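Local coordinates for AimR transcriptional regulator (Bacillus phage phi3T, PDB 5ZVV), which activates transcription of the phage aimX locus as a homodimer, apparently promoting lytic growth until the arbitrium peptide turns it into an inactive monomer, at residues A[193-196]-A[197-200]. Numbering follows the deposited sequence.
Sequences VSML and EANI
Two successive turns of helix 184-203, part of the all-helical, TPR-like region of AimR, meet here through Val193 and Glu197 and the three i to i+4 pairs that follow. Alpha-helical geometry is evident from four consecutive backbone bonds of 2.9 to 3.0 Å: Glu197 N to Val193 O, Ala198 N to Ser194 O, Asn199 N to Met195 O and Ile200 N to Leu196 O. The bond to Val193 O is nearly straight, whereas the one to Ser194 O bends to 144° at the hydrogen. The side chains fan out to different neighbours. Leu196 reaches Met156, Tyr157 and Leu160 of helix 145-161, while selenomethionine Met195 packs on Ile226, Phe229 and Ala230 of helix 224-237, so helix 184-203 is in contact with both helices through neighbouring residues. One turn along, Met195 CE lies 4.3 Å from Ala198 CB, an apolar touch. Asn199 OD1 is hydrogen-bonded to Thr233 OG1, tying the same face to helix 224-237. Glu197 OE2 is hydrogen-bonded to a bound glycerol, probably from the crystallisation liquor. With CG anti to the carbonyl carbon (chi1 -69°) and the chain extended beyond it, Glu197 runs alongside Val193, bringing its carboxylate carbon CD to 3.8 Å from Val193 CG1.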
# COMPACT_ATOMS: atom_id res chain seq x y z
N VAL A 193 -2.43 -15.72 11.61
CA VAL A 193 -2.58 -14.28 11.78
C VAL A 193 -1.67 -13.77 12.89
O VAL A 193 -1.12 -12.67 12.80
CB VAL A 193 -4.05 -13.93 12.04
CG1 VAL A 193 -4.22 -12.43 12.26
CG2 VAL A 193 -4.91 -14.39 10.87
N SER A 194 -1.47 -14.58 13.94
CA SER A 194 -0.57 -14.18 15.02
C SER A 194 0.84 -13.96 14.50
O SER A 194 1.49 -12.97 14.84
CB SER A 194 -0.58 -15.23 16.13
OG SER A 194 -1.65 -15.00 17.04
N MSE A 195 1.33 -14.88 13.67
CA MSE A 195 2.68 -14.71 13.15
C MSE A 195 2.78 -13.51 12.22
O MSE A 195 3.74 -12.72 12.30
CB MSE A 195 3.15 -15.98 12.43
CG MSE A 195 3.65 -17.04 13.40
SE MSE A 195 4.63 -16.21 14.89
CE MSE A 195 6.12 -15.44 13.87
N LEU A 196 1.79 -13.36 11.34
CA LEU A 196 1.79 -12.24 10.41
C LEU A 196 1.83 -10.90 11.16
O LEU A 196 2.65 -10.03 10.86
CB LEU A 196 0.58 -12.32 9.48
CG LEU A 196 0.73 -13.42 8.42
CD1 LEU A 196 -0.56 -13.64 7.65
CD2 LEU A 196 1.87 -13.08 7.47
N GLU A 197 0.95 -10.75 12.15
CA GLU A 197 0.94 -9.51 12.93
C GLU A 197 2.20 -9.36 13.77
O GLU A 197 2.62 -8.23 14.04
CB GLU A 197 -0.31 -9.46 13.81
CG GLU A 197 -1.59 -9.28 13.03
CD GLU A 197 -2.82 -9.35 13.90
OE1 GLU A 197 -2.76 -10.01 14.96
OE2 GLU A 197 -3.84 -8.73 13.53
N ALA A 198 2.81 -10.47 14.19
CA ALA A 198 4.07 -10.38 14.91
C ALA A 198 5.15 -9.75 14.05
O ALA A 198 5.89 -8.87 14.50
CB ALA A 198 4.50 -11.76 15.40
N ASN A 199 5.26 -10.19 12.79
CA ASN A 199 6.26 -9.60 11.91
C ASN A 199 5.91 -8.16 11.55
O ASN A 199 6.80 -7.31 11.43
CB ASN A 199 6.42 -10.46 10.65
CG ASN A 199 7.11 -11.78 10.94
OD1 ASN A 199 7.93 -11.89 11.85
ND2 ASN A 199 6.77 -12.80 10.15
N ILE A 200 4.61 -7.87 11.39
CA ILE A 200 4.19 -6.48 11.20
C ILE A 200 4.68 -5.61 12.35
O ILE A 200 5.25 -4.54 12.15
CB ILE A 200 2.66 -6.39 11.05
CG1 ILE A 200 2.20 -7.03 9.75
CG2 ILE A 200 2.21 -4.94 11.13
CD1 ILE A 200 0.69 -7.03 9.58